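Local coordinates for RagA protein (Porphyromonas gingivalis, PDB 6SLN), which probably acts as a TonB-dependent transporter of the outer membrane, taking up nutrients such as peptides through a plugged beta barrel, at residues A[371-376]-A[436-441]; A[468-473]-A[491-496]; A[613-618]-A[627-632]. All coordinates share one frame; numbering follows the deposited sequence.

Overall arrangement
All three interactions join antiparallel neighbours in the wall of the barrel. Interactions 1 and 2 are buried and adjacent, their centres about 10 Å apart. They meet where strand 435-450 pairs with strand 456-475, and both reach the second subunit. Interaction 3 is a surface contact on the opposite side of the chain's centre from interaction 2, with centres about 55 Å apart, and no other protein chain touches it. The chemistry follows the place. Interaction 1 relies on backbone bonds, with mostly small side chains on one face and detergent beside the strands, whereas interaction 2 adds arginine bonds and a salt bridge. Interaction 3 combines one beta bridge with a helix start and apolar packing.

Interaction 1. Residues A[371-376]-A[436-441]; sequences GAIANR and SSESHQ. With C8E ((hydroxyethyloxy)tri(ethyloxy)octane), chain I; C8E ((hydroxyethyloxy)tri(ethyloxy)octane), chain J.
Gly371 opens the walk beside detergent: its N lies 3.6 Å from C8 of the C8E molecule of chain J. Ala372 forms a hydrogen-bonded pair with Gln441; Ala372 N meets a lone pair of Gln441 O at 2.9 Å, and Gln441 N returns a straighter bond to Ala372 O (163°). The Gln441 chain bends at chi2, and its OE1 bonds to Thr467 OG1. Ile373 turns to the other face, beside His440. With Ile373 CG1 next to its backbone N (chi1 -64°), this atom touches the imidazole edge, 3.7 Å from His440 CD2, while the CG2 branch crosses obliquely to Glu438. His440 CB also meets C13 of the C8E of chain I at 3.6 Å, and its ND1 bonds to Asn468 ND2 of the second subunit. Ala374 repeats the two-way backbone pairing with Ser439, through Ala374 N to Ser439 O at 3.0 Å and Ser439 N to Ala374 O at 2.9 Å. Asn375 runs alongside Glu438, and Arg376 reaches helix 169-173 of the plug. Axes 158° apart, one face toward the plug and the other toward detergent and the second subunit, are characteristic of the wall of a TonB-dependent receptor barrel.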
loop_
_atom_site.group_PDB
_atom_site.type_symbol
_atom_site.label_atom_id
_atom_site.label_comp_id
_atom_site.label_asym_id
_atom_site.label_seq_id
_atom_site.Cartn_x
_atom_site.Cartn_y
_atom_site.Cartn_z
ATOM N N GLY A 371 -2.537 -20.899 -14.416
ATOM C CA GLY A 371 -2.759 -19.556 -13.917
ATOM C C GLY A 371 -4.234 -19.321 -13.691
ATOM O O GLY A 371 -5.089 -20.090 -14.139
ATOM N N ALA A 372 -4.524 -18.222 -13.005
ATOM C CA ALA A 372 -5.894 -17.967 -12.607
ATOM C C ALA A 372 -6.069 -16.512 -12.219
ATOM O O ALA A 372 -5.147 -15.885 -11.685
ATOM C CB ALA A 372 -6.298 -18.860 -11.427
ATOM N N ILE A 373 -7.258 -15.987 -12.508
ATOM C CA ILE A 373 -7.775 -14.801 -11.842
ATOM C C ILE A 373 -8.848 -15.282 -10.875
ATOM O O ILE A 373 -9.782 -15.985 -11.273
ATOM C CB ILE A 373 -8.322 -13.778 -12.846
ATOM C CG1 ILE A 373 -7.195 -13.249 -13.741
ATOM C CG2 ILE A 373 -8.982 -12.621 -12.113
ATOM C CD1 ILE A 373 -7.659 -12.147 -14.698
ATOM N N ALA A 374 -8.705 -14.943 -9.604
ATOM C CA ALA A 374 -9.529 -15.528 -8.565
ATOM C C ALA A 374 -10.101 -14.432 -7.679
ATOM O O ALA A 374 -9.424 -13.440 -7.390
ATOM C CB ALA A 374 -8.717 -16.537 -7.735
ATOM N N ASN A 375 -11.357 -14.619 -7.254
ATOM C CA ASN A 375 -12.050 -13.697 -6.357
ATOM C C ASN A 375 -12.496 -14.485 -5.129
ATOM O O ASN A 375 -13.331 -15.392 -5.234
ATOM C CB ASN A 375 -13.232 -13.035 -7.059
ATOM C CG ASN A 375 -12.823 -12.305 -8.333
ATOM O OD1 ASN A 375 -11.935 -11.451 -8.311
ATOM N ND2 ASN A 375 -13.471 -12.636 -9.449
ATOM N N ARG A 376 -11.915 -14.159 -3.977
ATOM C CA ARG A 376 -12.226 -14.794 -2.704
ATOM C C ARG A 376 -12.909 -13.773 -1.818
ATOM O O ARG A 376 -12.386 -12.667 -1.641
ATOM C CB ARG A 376 -10.968 -15.290 -1.981
ATOM C CG ARG A 376 -10.557 -16.706 -2.255
ATOM C CD ARG A 376 -9.396 -17.111 -1.348
ATOM N NE ARG A 376 -8.795 -18.363 -1.809
ATOM C CZ ARG A 376 -7.936 -18.460 -2.828
ATOM N NH1 ARG A 376 -7.553 -17.375 -3.498
ATOM N NH2 ARG A 376 -7.454 -19.644 -3.178
ATOM N N SER A 436 -13.723 -6.339 -2.577
ATOM C CA SER A 436 -13.312 -7.245 -3.635
ATOM C C SER A 436 -11.889 -7.680 -3.366
ATOM O O SER A 436 -11.172 -7.060 -2.584
ATOM C CB SER A 436 -13.380 -6.617 -5.021
ATOM O OG SER A 436 -12.794 -5.338 -5.020
ATOM N N SER A 437 -11.504 -8.767 -4.024
ATOM C CA SER A 437 -10.143 -9.258 -4.010
ATOM C C SER A 437 -9.927 -9.894 -5.365
ATOM O O SER A 437 -10.702 -10.760 -5.768
ATOM C CB SER A 437 -9.910 -10.266 -2.883
ATOM O OG SER A 437 -8.914 -11.226 -3.228
ATOM N N GLU A 438 -8.917 -9.436 -6.086
ATOM C CA GLU A 438 -8.479 -10.097 -7.303
ATOM C C GLU A 438 -7.087 -10.656 -7.055
ATOM O O GLU A 438 -6.176 -9.929 -6.619
ATOM C CB GLU A 438 -8.491 -9.141 -8.496
ATOM C CG GLU A 438 -9.879 -8.847 -8.997
ATOM C CD GLU A 438 -10.079 -9.269 -10.441
ATOM O OE1 GLU A 438 -11.251 -9.287 -10.905
ATOM O OE2 GLU A 438 -9.059 -9.567 -11.108
ATOM N N SER A 439 -6.939 -11.950 -7.304
ATOM C CA SER A 439 -5.662 -12.628 -7.207
ATOM C C SER A 439 -5.215 -13.036 -8.596
ATOM O O SER A 439 -5.988 -13.641 -9.354
ATOM C CB SER A 439 -5.745 -13.857 -6.303
ATOM O OG SER A 439 -5.364 -13.537 -4.980
ATOM N N HIS A 440 -3.968 -12.716 -8.922
ATOM C CA HIS A 440 -3.366 -13.158 -10.169
ATOM C C HIS A 440 -2.373 -14.259 -9.805
ATOM O O HIS A 440 -1.282 -13.983 -9.286
ATOM C CB HIS A 440 -2.739 -11.981 -10.917
ATOM C CG HIS A 440 -3.739 -10.943 -11.336
ATOM N ND1 HIS A 440 -3.476 -9.590 -11.296
ATOM C CD2 HIS A 440 -5.021 -11.064 -11.768
ATOM C CE1 HIS A 440 -4.544 -8.926 -11.699
ATOM N NE2 HIS A 440 -5.494 -9.797 -11.990
ATOM N N GLN A 441 -2.781 -15.505 -10.062
ATOM C CA GLN A 441 -1.986 -16.694 -9.807
ATOM C C GLN A 441 -1.288 -17.128 -11.083
ATOM O O GLN A 441 -1.933 -17.278 -12.125
ATOM C CB GLN A 441 -2.860 -17.841 -9.283
ATOM C CG GLN A 441 -2.071 -19.034 -8.773
ATOM C CD GLN A 441 -1.252 -18.674 -7.540
ATOM O OE1 GLN A 441 -1.619 -17.755 -6.785
ATOM N NE2 GLN A 441 -0.136 -19.386 -7.328
HETATM C C1 C8E I . -12.968 -18.313 -19.157
HETATM C C2 C8E I . -11.754 -17.696 -19.854
HETATM C C3 C8E I . -10.415 -18.229 -19.333
HETATM C C4 C8E I . -9.340 -17.130 -19.248
HETATM C C5 C8E I . -8.332 -17.385 -18.118
HETATM C C6 C8E I . -6.883 -16.988 -18.426
HETATM C C7 C8E I . -6.008 -17.031 -17.164
HETATM C C8 C8E I . -4.911 -15.957 -17.184
HETATM O O9 C8E I . -4.480 -15.619 -15.875
HETATM C C10 C8E I . -3.071 -15.602 -15.695
HETATM C C11 C8E I . -2.684 -14.712 -14.506
HETATM O O12 C8E I . -1.275 -14.561 -14.377
HETATM C C13 C8E I . -0.854 -13.433 -13.615
HETATM C C14 C8E I . 0.452 -13.767 -12.872
HETATM O O15 C8E I . 1.225 -12.667 -12.417
HETATM C C16 C8E I . 2.498 -12.601 -13.051
HETATM C C17 C8E I . 3.229 -13.956 -13.164
HETATM O O18 C8E I . 4.339 -13.932 -14.065
HETATM C C19 C8E I . 5.191 -15.066 -13.992
HETATM C C20 C8E I . 6.547 -14.780 -14.647
HETATM O O21 C8E I . 7.355 -15.933 -14.826
HETATM C C1 C8E J . -5.138 -22.258 -24.376
HETATM C C2 C8E J . -4.860 -21.284 -23.227
HETATM C C3 C8E J . -3.757 -21.734 -22.244
HETATM C C4 C8E J . -3.591 -20.727 -21.088
HETATM C C5 C8E J . -2.595 -21.148 -20.005
HETATM C C6 C8E J . -2.071 -19.971 -19.173
HETATM C C7 C8E J . -1.279 -20.453 -17.954
HETATM C C8 C8E J . -0.769 -19.316 -17.063
HETATM O O9 C8E J . 0.625 -19.122 -17.248
HETATM C C10 C8E J . 1.136 -17.923 -16.678
HETATM C C11 C8E J . 1.880 -17.082 -17.722
HETATM O O12 C8E J . 3.288 -17.224 -17.706
HETATM C C13 C8E J . 3.822 -17.515 -18.993
HETATM C C14 C8E J . 5.304 -17.920 -18.947
HETATM O O15 C8E J . 5.569 -19.066 -19.736
HETATM C C16 C8E J . 6.596 -19.916 -19.242
HETATM C C17 C8E J . 7.447 -20.451 -20.398
HETATM O O18 C8E J . 8.544 -21.233 -19.952
HETATM C C19 C8E J . 8.500 -22.600 -20.324
HETATM C C20 C8E J . 9.865 -23.100 -20.818
HETATM O O21 C8E J . 10.112 -24.439 -20.406
#

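Interaction 2. Residues A[468-473]-A[491-496]; sequences NTRTSS and ERAYRD
Strands 456-475 and 487-510 form an antiparallel beta hairpin of the barrel wall, and Arg470 reaches diagonally across it. Its CB lies on the face that Arg470 shares with Ala493. The chain then bends at chi2 (-75°) and again at chi3, bringing Arg470 CD over Arg492 O (3.4 Å) and beside Ala493 CB. At the tip Arg470 NH1 divides its donation, reaching Arg492 O at 2.9 Å from above the carbonyl plane and Glu491 OE1 at 3.1 Å through the anti lone pair, with a weak third bond to Thr471 O. Arg470 NH2 completes the salt bridge to the same Glu491 OE1 at 2.8 Å. This grip is end-on but converges on one oxygen, with guanidinium and carboxylate planes 88° apart. Glu491 OE2 takes the hydroxyl of Ser472 OG at 2.7 Å and a further salt bridge from Arg489, so both carboxylate oxygens are held and the group probably stays ionised.

On the same face, Arg495 grips Asn468 side-on: NE meets a lone pair of OD1 at 2.9 Å (161°), and NH2 adds a second bond to that oxygen. Asn468 ND2 and Arg495 NH1 bond to the second subunit, placing this face at the interface. On the other face, where Arg492 NE is paired with Glu561, a water accepts from Arg492 NH1 at 2.6 Å and also bonds to Thr471 OG1 and Tyr494 OH.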
loop_
_atom_site.group_PDB
_atom_site.type_symbol
_atom_site.label_atom_id
_atom_site.label_comp_id
_atom_site.label_asym_id
_atom_site.label_seq_id
_atom_site.Cartn_x
_atom_site.Cartn_y
_atom_site.Cartn_z
ATOM N N ASN A 468 -0.227 -12.547 -6.647
ATOM C CA ASN A 468 -0.390 -11.122 -6.377
ATOM C C ASN A 468 -1.873 -10.845 -6.203
ATOM O O ASN A 468 -2.676 -11.121 -7.105
ATOM C CB ASN A 468 0.162 -10.246 -7.501
ATOM C CG ASN A 468 1.660 -10.194 -7.518
ATOM O OD1 ASN A 468 2.284 -9.582 -6.645
ATOM N ND2 ASN A 468 2.256 -10.828 -8.527
ATOM N N THR A 469 -2.225 -10.276 -5.059
ATOM C CA THR A 469 -3.608 -10.078 -4.690
ATOM C C THR A 469 -3.809 -8.636 -4.276
ATOM O O THR A 469 -3.031 -8.093 -3.486
ATOM C CB THR A 469 -3.998 -11.009 -3.550
ATOM O OG1 THR A 469 -3.585 -12.337 -3.889
ATOM C CG2 THR A 469 -5.506 -10.960 -3.310
ATOM N N ARG A 470 -4.842 -8.026 -4.819
ATOM C CA ARG A 470 -5.289 -6.716 -4.386
ATOM C C ARG A 470 -6.658 -6.881 -3.744
ATOM O O ARG A 470 -7.560 -7.505 -4.322
ATOM C CB ARG A 470 -5.348 -5.737 -5.563
ATOM C CG ARG A 470 -3.955 -5.307 -6.045
ATOM C CD ARG A 470 -3.349 -4.323 -5.071
ATOM N NE ARG A 470 -3.862 -2.974 -5.279
ATOM C CZ ARG A 470 -4.880 -2.445 -4.593
ATOM N NH1 ARG A 470 -5.489 -3.151 -3.647
ATOM N NH2 ARG A 470 -5.287 -1.203 -4.838
ATOM N N THR A 471 -6.800 -6.369 -2.540
ATOM C CA THR A 471 -8.101 -6.317 -1.912
ATOM C C THR A 471 -8.433 -4.862 -1.679
ATOM O O THR A 471 -7.543 -4.016 -1.511
ATOM C CB THR A 471 -8.156 -7.088 -0.598
ATOM O OG1 THR A 471 -7.278 -6.474 0.356
ATOM C CG2 THR A 471 -7.734 -8.492 -0.842
ATOM N N SER A 472 -9.730 -4.590 -1.699
ATOM C CA SER A 472 -10.247 -3.241 -1.626
ATOM C C SER A 472 -11.446 -3.276 -0.711
ATOM O O SER A 472 -12.300 -4.156 -0.842
ATOM C CB SER A 472 -10.638 -2.723 -3.012
ATOM O OG SER A 472 -11.003 -1.371 -2.895
ATOM N N SER A 473 -11.508 -2.333 0.209
ATOM C CA SER A 473 -12.556 -2.344 1.210
ATOM C C SER A 473 -12.954 -0.906 1.513
ATOM O O SER A 473 -12.095 -0.023 1.617
ATOM C CB SER A 473 -12.083 -3.089 2.471
ATOM O OG SER A 473 -12.651 -2.532 3.644
ATOM N N GLU A 491 -6.837 -0.358 1.233
ATOM C CA GLU A 491 -6.321 -1.072 0.078
ATOM C C GLU A 491 -5.101 -1.890 0.484
ATOM O O GLU A 491 -4.232 -1.418 1.239
ATOM C CB GLU A 491 -5.944 -0.106 -1.047
ATOM C CG GLU A 491 -7.064 0.773 -1.463
ATOM C CD GLU A 491 -7.939 0.119 -2.497
ATOM O OE1 GLU A 491 -7.464 -0.812 -3.175
ATOM O OE2 GLU A 491 -9.104 0.548 -2.637
ATOM N N ARG A 492 -5.015 -3.101 -0.050
ATOM C CA ARG A 492 -3.981 -4.024 0.366
ATOM C C ARG A 492 -3.382 -4.694 -0.849
ATOM O O ARG A 492 -4.071 -4.944 -1.847
ATOM C CB ARG A 492 -4.531 -5.103 1.303
ATOM C CG ARG A 492 -4.494 -4.715 2.752
ATOM C CD ARG A 492 -5.348 -5.639 3.503
ATOM N NE ARG A 492 -5.459 -5.260 4.903
ATOM C CZ ARG A 492 -6.329 -5.824 5.732
ATOM N NH1 ARG A 492 -7.133 -6.768 5.271
ATOM N NH2 ARG A 492 -6.388 -5.449 7.002
ATOM N N ALA A 493 -2.100 -5.032 -0.731
ATOM C CA ALA A 493 -1.390 -5.733 -1.789
ATOM C C ALA A 493 -0.597 -6.850 -1.151
ATOM O O ALA A 493 0.233 -6.591 -0.276
ATOM C CB ALA A 493 -0.471 -4.786 -2.563
ATOM N N TYR A 494 -0.868 -8.083 -1.579
ATOM C CA TYR A 494 -0.237 -9.296 -1.072
ATOM C C TYR A 494 0.614 -9.887 -2.177
ATOM O O TYR A 494 0.206 -9.865 -3.350
ATOM C CB TYR A 494 -1.280 -10.364 -0.667
ATOM C CG TYR A 494 -2.293 -10.007 0.409
ATOM C CD1 TYR A 494 -3.417 -9.236 0.122
ATOM C CD2 TYR A 494 -2.160 -10.506 1.699
ATOM C CE1 TYR A 494 -4.350 -8.935 1.116
ATOM C CE2 TYR A 494 -3.085 -10.216 2.686
ATOM C CZ TYR A 494 -4.171 -9.430 2.396
ATOM O OH TYR A 494 -5.070 -9.144 3.394
ATOM N N ARG A 495 1.756 -10.475 -1.798
ATOM C CA ARG A 495 2.643 -11.143 -2.749
ATOM C C ARG A 495 3.200 -12.433 -2.172
ATOM O O ARG A 495 3.751 -12.431 -1.068
ATOM C CB ARG A 495 3.805 -10.238 -3.140
ATOM C CG ARG A 495 4.809 -10.917 -4.023
ATOM C CD ARG A 495 5.699 -9.909 -4.687
ATOM N NE ARG A 495 5.062 -9.375 -5.876
ATOM C CZ ARG A 495 5.647 -8.550 -6.733
ATOM N NH1 ARG A 495 6.906 -8.161 -6.559
ATOM N NH2 ARG A 495 4.967 -8.147 -7.779
ATOM N N ASP A 496 3.088 -13.526 -2.925
ATOM C CA ASP A 496 3.704 -14.796 -2.552
ATOM C C ASP A 496 4.540 -15.293 -3.714
ATOM O O ASP A 496 4.019 -15.488 -4.820
ATOM C CB ASP A 496 2.665 -15.861 -2.198
ATOM C CG ASP A 496 1.854 -15.496 -1.000
ATOM O OD1 ASP A 496 2.397 -14.851 -0.087
ATOM O OD2 ASP A 496 0.659 -15.841 -0.974
HETATM O O HOH W 1 -7.567 -7.751 2.916
#

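Interaction 3. Residues A[613-618]-A[627-632]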
loop_
_atom_site.group_PDB
_atom_site.type_symbol
_atom_site.label_atom_id
_atom_site.label_comp_id
_atom_site.label_asym_id
_atom_site.label_seq_id
_atom_site.Cartn_x
_atom_site.Cartn_y
_atom_site.Cartn_z
ATOM N N MET A 613 8.586 -55.535 -0.095
ATOM C CA MET A 613 7.381 -56.099 -0.693
ATOM C C MET A 613 7.697 -57.519 -1.140
ATOM O O MET A 613 8.573 -57.723 -1.988
ATOM C CB MET A 613 6.893 -55.256 -1.877
ATOM C CG MET A 613 5.578 -55.744 -2.502
ATOM S SD MET A 613 5.707 -57.179 -3.617
ATOM C CE MET A 613 5.593 -56.366 -5.208
ATOM N N PHE A 614 6.973 -58.495 -0.592
ATOM C CA PHE A 614 7.181 -59.909 -0.887
ATOM C C PHE A 614 5.957 -60.441 -1.612
ATOM O O PHE A 614 4.848 -60.403 -1.068
ATOM C CB PHE A 614 7.432 -60.701 0.394
ATOM C CG PHE A 614 8.421 -60.050 1.313
ATOM C CD1 PHE A 614 9.774 -60.331 1.206
ATOM C CD2 PHE A 614 8.000 -59.145 2.277
ATOM C CE1 PHE A 614 10.683 -59.736 2.044
ATOM C CE2 PHE A 614 8.906 -58.541 3.121
ATOM C CZ PHE A 614 10.252 -58.838 3.005
ATOM N N ASP A 615 6.153 -60.945 -2.824
ATOM C CA ASP A 615 5.031 -61.331 -3.678
ATOM C C ASP A 615 4.677 -62.792 -3.428
ATOM O O ASP A 615 5.259 -63.699 -4.028
ATOM C CB ASP A 615 5.357 -61.088 -5.143
ATOM C CG ASP A 615 4.115 -60.996 -5.987
ATOM O OD1 ASP A 615 3.251 -61.897 -5.870
ATOM O OD2 ASP A 615 3.984 -60.010 -6.746
ATOM N N ILE A 616 3.686 -63.018 -2.569
ATOM C CA ILE A 616 3.395 -64.378 -2.139
ATOM C C ILE A 616 2.679 -65.169 -3.229
ATOM O O ILE A 616 2.858 -66.389 -3.327
ATOM C CB ILE A 616 2.601 -64.322 -0.822
ATOM C CG1 ILE A 616 3.521 -63.845 0.306
ATOM C CG2 ILE A 616 1.985 -65.665 -0.484
ATOM C CD1 ILE A 616 2.802 -63.311 1.522
ATOM N N TYR A 617 1.893 -64.509 -4.085
ATOM C CA TYR A 617 1.139 -65.260 -5.089
ATOM C C TYR A 617 2.048 -65.815 -6.179
ATOM O O TYR A 617 1.909 -66.980 -6.569
ATOM C CB TYR A 617 0.050 -64.395 -5.720
ATOM C CG TYR A 617 -0.727 -65.106 -6.822
ATOM C CD1 TYR A 617 -1.648 -66.110 -6.520
ATOM C CD2 TYR A 617 -0.543 -64.771 -8.161
ATOM C CE1 TYR A 617 -2.366 -66.756 -7.519
ATOM C CE2 TYR A 617 -1.256 -65.415 -9.167
ATOM C CZ TYR A 617 -2.166 -66.403 -8.841
ATOM O OH TYR A 617 -2.875 -67.037 -9.839
ATOM N N ASN A 618 2.962 -64.993 -6.703
ATOM C CA ASN A 618 3.831 -65.454 -7.781
ATOM C C ASN A 618 4.860 -66.457 -7.288
ATOM O O ASN A 618 5.230 -67.381 -8.024
ATOM C CB ASN A 618 4.542 -64.274 -8.442
ATOM C CG ASN A 618 3.571 -63.239 -8.983
ATOM O OD1 ASN A 618 3.614 -62.075 -8.604
ATOM N ND2 ASN A 618 2.668 -63.674 -9.851
ATOM N N LEU A 627 -8.129 -67.099 -6.373
ATOM C CA LEU A 627 -7.235 -66.018 -5.973
ATOM C C LEU A 627 -6.277 -65.661 -7.102
ATOM O O LEU A 627 -5.694 -66.539 -7.742
ATOM C CB LEU A 627 -6.442 -66.391 -4.725
ATOM C CG LEU A 627 -5.961 -65.168 -3.946
ATOM C CD1 LEU A 627 -5.895 -65.510 -2.484
ATOM C CD2 LEU A 627 -4.610 -64.686 -4.443
ATOM N N SER A 628 -6.099 -64.358 -7.319
ATOM C CA SER A 628 -5.411 -63.850 -8.494
ATOM C C SER A 628 -4.265 -62.899 -8.184
ATOM O O SER A 628 -3.492 -62.585 -9.097
ATOM C CB SER A 628 -6.402 -63.141 -9.426
ATOM O OG SER A 628 -6.870 -61.926 -8.838
ATOM N N ASP A 629 -4.135 -62.420 -6.951
ATOM C CA ASP A 629 -2.913 -61.740 -6.545
ATOM C C ASP A 629 -2.882 -61.637 -5.027
ATOM O O ASP A 629 -3.916 -61.426 -4.391
ATOM C CB ASP A 629 -2.779 -60.340 -7.165
ATOM C CG ASP A 629 -1.324 -59.872 -7.225
ATOM O OD1 ASP A 629 -0.437 -60.641 -6.781
ATOM O OD2 ASP A 629 -1.064 -58.745 -7.704
ATOM N N LEU A 630 -1.692 -61.814 -4.460
ATOM C CA LEU A 630 -1.458 -61.602 -3.040
ATOM C C LEU A 630 -0.085 -60.966 -2.893
ATOM O O LEU A 630 0.885 -61.442 -3.492
ATOM C CB LEU A 630 -1.533 -62.917 -2.253
ATOM C CG LEU A 630 -2.099 -62.800 -0.839
ATOM C CD1 LEU A 630 -2.492 -64.158 -0.333
ATOM C CD2 LEU A 630 -1.094 -62.164 0.103
ATOM N N ARG A 631 -0.011 -59.887 -2.116
ATOM C CA ARG A 631 1.257 -59.237 -1.823
ATOM C C ARG A 631 1.321 -58.884 -0.342
ATOM O O ARG A 631 0.314 -58.548 0.289
ATOM C CB ARG A 631 1.470 -57.983 -2.677
ATOM C CG ARG A 631 1.642 -58.262 -4.159
ATOM C CD ARG A 631 1.938 -56.989 -4.931
ATOM N NE ARG A 631 0.956 -55.937 -4.665
ATOM C CZ ARG A 631 -0.136 -55.733 -5.392
ATOM N NH1 ARG A 631 -0.390 -56.514 -6.434
ATOM N NH2 ARG A 631 -0.972 -54.752 -5.074
ATOM N N LEU A 632 2.530 -58.986 0.201
ATOM C CA LEU A 632 2.839 -58.673 1.587
ATOM C C LEU A 632 3.893 -57.572 1.576
ATOM O O LEU A 632 4.848 -57.632 0.795
ATOM C CB LEU A 632 3.317 -59.943 2.314
ATOM C CG LEU A 632 3.684 -60.053 3.796
ATOM C CD1 LEU A 632 4.992 -59.358 4.085
ATOM C CD2 LEU A 632 2.590 -59.499 4.666
#
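Leu632 O is gripped by one N-H and one weaker contact: Phe614 N donates at 2.7 Å, nearly along the C=O axis (C=O...N angle 163°), and Met613 CA adds a CA-H...O approach at 3.3 Å. With the return bond, Leu632 N to Phe614 O at 3.0 Å, this makes an antiparallel hydrogen-bonded pair between neighbouring barrel strands, 604-614 and 627-641. The strand pairing ends there, where the first strand passes through Asp615 into helix 616-621.

Asp615 is the N-cap of that helix, and its OD1 receives Asn618 N from above the carboxylate plane. The helix start still holds the second strand, since Tyr617 N bonds to Leu630 O at 3.3 Å. Ile616 crosses obliquely over Leu632, and its CD1 comes within 3.5 Å of Leu632 CB; Leu632 CD1 rests against the ring of Phe614.

Two like charges lie near each other, Asp615 OD1 4.0 Å from Asp629 OD1. The repulsion is probably offset by the helix N-terminus at Asp615 and by the salt bridge of Asp629 OD2 to Arg631 NH1 at 2.7 Å.

Ser628 and Asp629 both face Gly690, a classic beta bulge in the next pairing of the wall. Tyr617, with CG anti to its backbone N (chi1 177°), lays its ring against this bulge: Ser628 O sits over one face, offset toward the rim and 3.6 Å from Tyr617 CE2.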